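Local coordinates for 373aa long hypothetical citrate synthase (PDB 1VGP), which belongs to the citrate synthase family, as a largely helical protein whose assembly holds two chains, at residues Y220-F226 against F311-F317; V128-R133 against F153-G159. All coordinates share one frame; numbering follows the deposited sequence.

The two contacts illustrate how a mainly helical chain is tied together at very different sequence separations. From the N terminus, interaction 2 comes first: it pairs the C-terminal part of helix 113-135 with helix 149-158 and closes a short loop of 19 intervening residues. Only after it is complete does interaction 1 begin, joining helix 221-228 to helix 309-319 across 84 residues that include three further helices. The contacts are thus in series, neither crossing nor enclosing one another. In space they are neighbours without touching, with centres about 20 Å apart and nearest atoms about 7 Å apart, and both are buried.

Interaction 1 of 2, residues Y220-F226 against F311-F317; sequences YEALKMF and FFSSIVF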
loop_
_atom_site.group_PDB
_atom_site.type_symbol
_atom_site.label_atom_id
_atom_site.label_comp_id
_atom_site.label_asym_id
_atom_site.label_seq_id
_atom_site.Cartn_x
_atom_site.Cartn_y
_atom_site.Cartn_z
ATOM N N TYR A 220 1.140 20.365 9.896
ATOM C CA TYR A 220 1.224 21.633 9.156
ATOM C C TYR A 220 -0.026 22.487 9.337
ATOM O O TYR A 220 -0.252 23.439 8.594
ATOM C CB TYR A 220 1.462 21.333 7.674
ATOM C CG TYR A 220 2.588 20.356 7.473
ATOM C CD1 TYR A 220 2.379 19.150 6.807
ATOM C CD2 TYR A 220 3.856 20.612 7.994
ATOM C CE1 TYR A 220 3.407 18.219 6.669
ATOM C CE2 TYR A 220 4.886 19.695 7.865
ATOM C CZ TYR A 220 4.659 18.500 7.205
ATOM O OH TYR A 220 5.674 17.585 7.090
ATOM N N GLU A 221 -0.823 22.140 10.344
ATOM C CA GLU A 221 -1.936 22.978 10.762
ATOM C C GLU A 221 -1.381 24.158 11.549
ATOM O O GLU A 221 -2.074 25.152 11.776
ATOM C CB GLU A 221 -2.903 22.161 11.625
ATOM C CG GLU A 221 -3.980 21.440 10.827
ATOM C CD GLU A 221 -5.195 22.320 10.560
ATOM O OE1 GLU A 221 -5.930 22.052 9.581
ATOM O OE2 GLU A 221 -5.413 23.279 11.334
ATOM N N ALA A 222 -0.114 24.038 11.943
ATOM C CA ALA A 222 0.596 25.060 12.704
ATOM C C ALA A 222 0.768 26.362 11.936
ATOM O O ALA A 222 0.610 27.446 12.504
ATOM C CB ALA A 222 1.961 24.537 13.134
ATOM N N LEU A 223 1.104 26.256 10.652
ATOM C CA LEU A 223 1.199 27.426 9.781
ATOM C C LEU A 223 -0.139 28.152 9.733
ATOM O O LEU A 223 -0.194 29.382 9.771
ATOM C CB LEU A 223 1.591 27.005 8.363
ATOM C CG LEU A 223 2.539 27.904 7.557
ATOM C CD1 LEU A 223 2.148 27.820 6.091
ATOM C CD2 LEU A 223 2.486 29.338 8.040
ATOM N N LYS A 224 -1.213 27.368 9.649
ATOM C CA LYS A 224 -2.574 27.893 9.604
ATOM C C LYS A 224 -2.874 28.660 10.885
ATOM O O LYS A 224 -3.434 29.760 10.851
ATOM C CB LYS A 224 -3.579 26.745 9.440
ATOM C CG LYS A 224 -5.036 27.189 9.449
ATOM C CD LYS A 224 -5.997 26.038 9.780
ATOM C CE LYS A 224 -7.235 26.527 10.564
ATOM N NZ LYS A 224 -6.992 26.652 12.046
ATOM N N MET A 225 -2.488 28.075 12.014
ATOM C CA MET A 225 -2.671 28.723 13.304
ATOM C C MET A 225 -1.929 30.056 13.389
ATOM O O MET A 225 -2.506 31.067 13.794
ATOM C CB MET A 225 -2.205 27.796 14.420
ATOM C CG MET A 225 -2.360 28.388 15.809
ATOM S SD MET A 225 -1.562 27.367 17.051
ATOM C CE MET A 225 0.122 27.818 16.817
ATOM N N PHE A 226 -0.652 30.067 13.012
ATOM C CA PHE A 226 0.104 31.318 13.005
ATOM C C PHE A 226 -0.607 32.348 12.130
ATOM O O PHE A 226 -0.605 33.537 12.429
ATOM C CB PHE A 226 1.524 31.106 12.467
ATOM C CG PHE A 226 2.326 30.091 13.227
ATOM C CD1 PHE A 226 2.160 29.934 14.598
ATOM C CD2 PHE A 226 3.255 29.289 12.564
ATOM C CE1 PHE A 226 2.908 28.992 15.298
ATOM C CE2 PHE A 226 4.005 28.347 13.252
ATOM C CZ PHE A 226 3.830 28.196 14.625
ATOM N N PHE A 311 5.989 22.047 14.274
ATOM C CA PHE A 311 5.817 23.422 14.726
ATOM C C PHE A 311 6.679 24.402 13.938
ATOM O O PHE A 311 6.263 25.521 13.671
ATOM C CB PHE A 311 6.151 23.522 16.211
ATOM C CG PHE A 311 5.830 24.854 16.813
ATOM C CD1 PHE A 311 6.803 25.844 16.895
ATOM C CD2 PHE A 311 4.555 25.123 17.302
ATOM C CE1 PHE A 311 6.518 27.088 17.462
ATOM C CE2 PHE A 311 4.257 26.368 17.871
ATOM C CZ PHE A 311 5.245 27.352 17.949
ATOM N N PHE A 312 7.882 23.988 13.567
ATOM C CA PHE A 312 8.736 24.856 12.784
ATOM C C PHE A 312 8.823 24.420 11.329
ATOM O O PHE A 312 9.067 25.246 10.446
ATOM C CB PHE A 312 10.137 24.917 13.389
ATOM C CG PHE A 312 10.188 25.588 14.731
ATOM C CD1 PHE A 312 10.476 24.851 15.880
ATOM C CD2 PHE A 312 9.972 26.957 14.850
ATOM C CE1 PHE A 312 10.551 25.465 17.124
ATOM C CE2 PHE A 312 10.043 27.581 16.084
ATOM C CZ PHE A 312 10.335 26.834 17.226
ATOM N N SER A 313 8.626 23.134 11.065
ATOM C CA SER A 313 8.816 22.625 9.710
ATOM C C SER A 313 7.864 23.300 8.712
ATOM O O SER A 313 8.185 23.434 7.527
ATOM C CB SER A 313 8.636 21.097 9.677
ATOM O OG SER A 313 7.273 20.727 9.616
ATOM N N SER A 314 6.708 23.746 9.193
ATOM C CA SER A 314 5.728 24.368 8.310
ATOM C C SER A 314 6.043 25.832 8.001
ATOM O O SER A 314 5.651 26.353 6.957
ATOM C CB SER A 314 4.326 24.253 8.915
ATOM O OG SER A 314 4.328 24.598 10.286
ATOM N N ILE A 315 6.749 26.505 8.904
ATOM C CA ILE A 315 7.279 27.820 8.570
ATOM C C ILE A 315 8.370 27.657 7.518
ATOM O O ILE A 315 8.395 28.377 6.518
ATOM C CB ILE A 315 7.867 28.531 9.810
ATOM C CG1 ILE A 315 6.735 29.038 10.703
ATOM C CG2 ILE A 315 8.720 29.722 9.383
ATOM C CD1 ILE A 315 7.204 29.649 12.006
ATOM N N VAL A 316 9.266 26.702 7.752
ATOM C CA VAL A 316 10.399 26.478 6.869
ATOM C C VAL A 316 9.961 26.110 5.449
ATOM O O VAL A 316 10.340 26.775 4.482
ATOM C CB VAL A 316 11.309 25.359 7.421
ATOM C CG1 VAL A 316 12.291 24.887 6.342
ATOM C CG2 VAL A 316 12.052 25.870 8.654
ATOM N N PHE A 317 9.162 25.052 5.331
ATOM C CA PHE A 317 8.633 24.635 4.041
ATOM C C PHE A 317 8.017 25.833 3.311
ATOM O O PHE A 317 8.150 25.984 2.091
ATOM C CB PHE A 317 7.582 23.535 4.234
ATOM C CG PHE A 317 8.161 22.176 4.555
ATOM C CD1 PHE A 317 9.407 21.791 4.069
ATOM C CD2 PHE A 317 7.446 21.273 5.338
ATOM C CE1 PHE A 317 9.940 20.524 4.354
ATOM C CE2 PHE A 317 7.968 20.009 5.629
ATOM C CZ PHE A 317 9.216 19.634 5.138
#
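Ala222 and Leu223 meet Ser314 where helix 221-226 crosses helix 311-317 steeply, with a crossing angle of -78° and an axis separation of 8.2 Å. Ser314 fills the crossing with a small side chain: its OG lies 3.7 Å from Ala222 CB but is hydrogen-bonded back to Asp310 O, one turn earlier in its own helix, so its polar end is satisfied without the partner helix. Leu223 rests its CG 3.5 Å from Ser314 O. At one end, Phe226 drives the edge of its ring toward the face of Phe311 in a T-shaped pair, centroids 5.2 Å apart and planes at 84°. Phe311 reaches this place with CG anti to its backbone N (chi1 -172°), while Ile315 CD1 comes within 3.7 Å of Phe226 CE2. The arrangement belongs to the helix-on-helix packing of the mainly helical citrate synthase fold, probably in its smaller lobe, where helix 281-300 adds Leu285 and Ala289 to the same apolar core. At the other end, Tyr220 presents its ring edge to Ser313 OG. Its ring then meets that of Phe317 obliquely, Tyr220 OH standing 3.6 Å from Phe317 CE2 at the edge of the phenylalanine ring. Phe327 meets both rings, with Tyr220 as an edge-to-face partner.

Interaction 2 of 2, residues V128-R133 against F153-G159; sequences VANYAR and FLYMLYG
Ala129 packs against Met156 and Leu157 where helices 128-133 and 153-158 run side by side in nearly the same direction, their axes 8.5 Å apart. Small side chains lie at the interface: Ala129 CB touches Met156 CB at 3.6 Å, and one turn on, Ala132 CB meets Leu157 CD2, also at 3.6 Å. Toward the start of the segments, Val128 CB and CG1 lie against Phe153 CZ, each 4.0 Å away, and Leu95 of helix 91-105 also touches the valine. This is helix-helix packing within the helical body of the citrate synthase fold, with helix 164-175 covering Phe153 through Met170.

Arg133 carries the contact from apolar packing into polar chemistry. From CB, the chain passes to CG, which lies beside the backbone N and comes 3.7 Å from Met156 O. A bend at chi2 (-93°) then turns CD over the end of the neighbouring helix, 3.5 Å from Met156 O and close to Leu157 O as well. NE makes a weak hydrogen bond to Asp139 O, in the connection between the two helices. At the tip, NH1 donates to Leu157 O over 3.0 Å. The bond is almost straight, 172° at the hydrogen, and the acceptor lies in the guanidinium plane; seen from the carbonyl, however, the donor stands 44° above its plane. Tyr158 O lies 3.2 Å from Arg133 NH1, near the guanidinium plane.

Gly159, with positive phi, marks the departure from helical geometry just beyond these carbonyls. With NH1 bonded to Leu157 O, a cationic group sits at the C-terminal end of helix 153-158, where it would be expected to offset the partial negative charge gathered there.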
loop_
_atom_site.group_PDB
_atom_site.type_symbol
_atom_site.label_atom_id
_atom_site.label_comp_id
_atom_site.label_asym_id
_atom_site.label_seq_id
_atom_site.Cartn_x
_atom_site.Cartn_y
_atom_site.Cartn_z
ATOM N N VAL A 128 8.083 15.788 -7.264
ATOM C CA VAL A 128 7.450 16.818 -6.464
ATOM C C VAL A 128 7.632 18.197 -7.108
ATOM O O VAL A 128 6.656 18.911 -7.349
ATOM C CB VAL A 128 8.013 16.813 -5.020
ATOM C CG1 VAL A 128 7.358 17.905 -4.182
ATOM C CG2 VAL A 128 7.760 15.457 -4.381
ATOM N N ALA A 129 8.873 18.567 -7.405
ATOM C CA ALA A 129 9.137 19.890 -7.972
ATOM C C ALA A 129 8.430 20.079 -9.322
ATOM O O ALA A 129 7.843 21.135 -9.581
ATOM C CB ALA A 129 10.645 20.106 -8.131
ATOM N N ASN A 130 8.484 19.051 -10.171
ATOM C CA ASN A 130 7.885 19.114 -11.501
ATOM C C ASN A 130 6.389 19.360 -11.420
ATOM O O ASN A 130 5.829 20.125 -12.203
ATOM C CB ASN A 130 8.139 17.814 -12.261
ATOM C CG ASN A 130 9.493 17.794 -12.949
ATOM O OD1 ASN A 130 9.800 16.879 -13.718
ATOM N ND2 ASN A 130 10.314 18.810 -12.673
ATOM N N TYR A 131 5.733 18.715 -10.466
ATOM C CA TYR A 131 4.297 18.884 -10.349
ATOM C C TYR A 131 3.949 20.283 -9.863
ATOM O O TYR A 131 2.957 20.869 -10.305
ATOM C CB TYR A 131 3.698 17.855 -9.389
ATOM C CG TYR A 131 2.187 17.903 -9.383
ATOM C CD1 TYR A 131 1.463 17.766 -10.569
ATOM C CD2 TYR A 131 1.481 18.126 -8.203
ATOM C CE1 TYR A 131 0.071 17.853 -10.576
ATOM C CE2 TYR A 131 0.092 18.215 -8.194
ATOM C CZ TYR A 131 -0.604 18.078 -9.382
ATOM O OH TYR A 131 -1.980 18.152 -9.374
ATOM N N ALA A 132 4.768 20.808 -8.953
ATOM C CA ALA A 132 4.538 22.121 -8.375
ATOM C C ALA A 132 4.609 23.222 -9.440
ATOM O O ALA A 132 3.806 24.163 -9.427
ATOM C CB ALA A 132 5.556 22.387 -7.273
ATOM N N ARG A 133 5.565 23.100 -10.361
ATOM C CA ARG A 133 5.690 24.042 -11.468
ATOM C C ARG A 133 4.511 23.909 -12.417
ATOM O O ARG A 133 3.798 24.874 -12.689
ATOM C CB ARG A 133 6.983 23.778 -12.240
ATOM C CG ARG A 133 8.224 23.657 -11.371
ATOM C CD ARG A 133 8.924 24.993 -11.233
ATOM N NE ARG A 133 9.123 25.630 -12.527
ATOM C CZ ARG A 133 9.744 26.791 -12.700
ATOM N NH1 ARG A 133 10.308 27.407 -11.669
ATOM N NH2 ARG A 133 9.793 27.340 -13.906
ATOM N N PHE A 153 16.839 20.085 -5.399
ATOM C CA PHE A 153 15.418 20.123 -5.080
ATOM C C PHE A 153 14.903 21.547 -5.219
ATOM O O PHE A 153 13.946 21.793 -5.942
ATOM C CB PHE A 153 15.165 19.612 -3.650
ATOM C CG PHE A 153 13.787 19.027 -3.439
ATOM C CD1 PHE A 153 12.694 19.490 -4.160
ATOM C CD2 PHE A 153 13.582 18.023 -2.499
ATOM C CE1 PHE A 153 11.418 18.962 -3.945
ATOM C CE2 PHE A 153 12.307 17.494 -2.283
ATOM C CZ PHE A 153 11.229 17.961 -3.001
ATOM N N LEU A 154 15.543 22.486 -4.537
ATOM C CA LEU A 154 15.099 23.876 -4.577
ATOM C C LEU A 154 15.308 24.476 -5.966
ATOM O O LEU A 154 14.495 25.281 -6.443
ATOM C CB LEU A 154 15.857 24.697 -3.533
ATOM C CG LEU A 154 15.621 24.303 -2.077
ATOM C CD1 LEU A 154 16.200 25.380 -1.162
ATOM C CD2 LEU A 154 14.128 24.118 -1.825
ATOM N N TYR A 155 16.399 24.073 -6.610
ATOM C CA TYR A 155 16.654 24.464 -7.987
ATOM C C TYR A 155 15.465 24.160 -8.896
ATOM O O TYR A 155 14.975 25.050 -9.604
ATOM C CB TYR A 155 17.897 23.750 -8.524
ATOM C CG TYR A 155 18.056 23.890 -10.024
ATOM C CD1 TYR A 155 18.038 25.148 -10.634
ATOM C CD2 TYR A 155 18.198 22.765 -10.836
ATOM C CE1 TYR A 155 18.154 25.278 -12.015
ATOM C CE2 TYR A 155 18.315 22.884 -12.217
ATOM C CZ TYR A 155 18.294 24.140 -12.802
ATOM O OH TYR A 155 18.408 24.253 -14.166
ATOM N N MET A 156 15.014 22.905 -8.883
ATOM C CA MET A 156 13.938 22.474 -9.772
ATOM C C MET A 156 12.617 23.124 -9.391
ATOM O O MET A 156 11.662 23.086 -10.152
ATOM C CB MET A 156 13.778 20.953 -9.740
ATOM C CG MET A 156 15.007 20.172 -10.150
ATOM S SD MET A 156 14.654 18.401 -10.256
ATOM C CE MET A 156 14.651 17.926 -8.529
ATOM N N LEU A 157 12.563 23.717 -8.206
ATOM C CA LEU A 157 11.351 24.391 -7.763
ATOM C C LEU A 157 11.379 25.831 -8.238
ATOM O O LEU A 157 10.409 26.320 -8.826
ATOM C CB LEU A 157 11.235 24.336 -6.229
ATOM C CG LEU A 157 9.838 24.326 -5.610
ATOM C CD1 LEU A 157 9.285 25.726 -5.610
ATOM C CD2 LEU A 157 8.914 23.405 -6.391
ATOM N N TYR A 158 12.500 26.512 -7.995
ATOM C CA TYR A 158 12.622 27.936 -8.332
ATOM C C TYR A 158 12.976 28.162 -9.817
ATOM O O TYR A 158 12.607 29.179 -10.403
ATOM C CB TYR A 158 13.706 28.613 -7.482
ATOM C CG TYR A 158 13.679 28.399 -5.978
ATOM C CD1 TYR A 158 12.487 28.216 -5.275
ATOM C CD2 TYR A 158 14.872 28.464 -5.247
ATOM C CE1 TYR A 158 12.490 28.105 -3.878
ATOM C CE2 TYR A 158 14.887 28.357 -3.864
ATOM C CZ TYR A 158 13.693 28.179 -3.179
ATOM O OH TYR A 158 13.717 28.083 -1.800
ATOM N N GLY A 159 13.715 27.230 -10.410
ATOM C CA GLY A 159 14.275 27.493 -11.720
ATOM C C GLY A 159 15.666 28.097 -11.657
ATOM O O GLY A 159 16.397 28.093 -12.645
#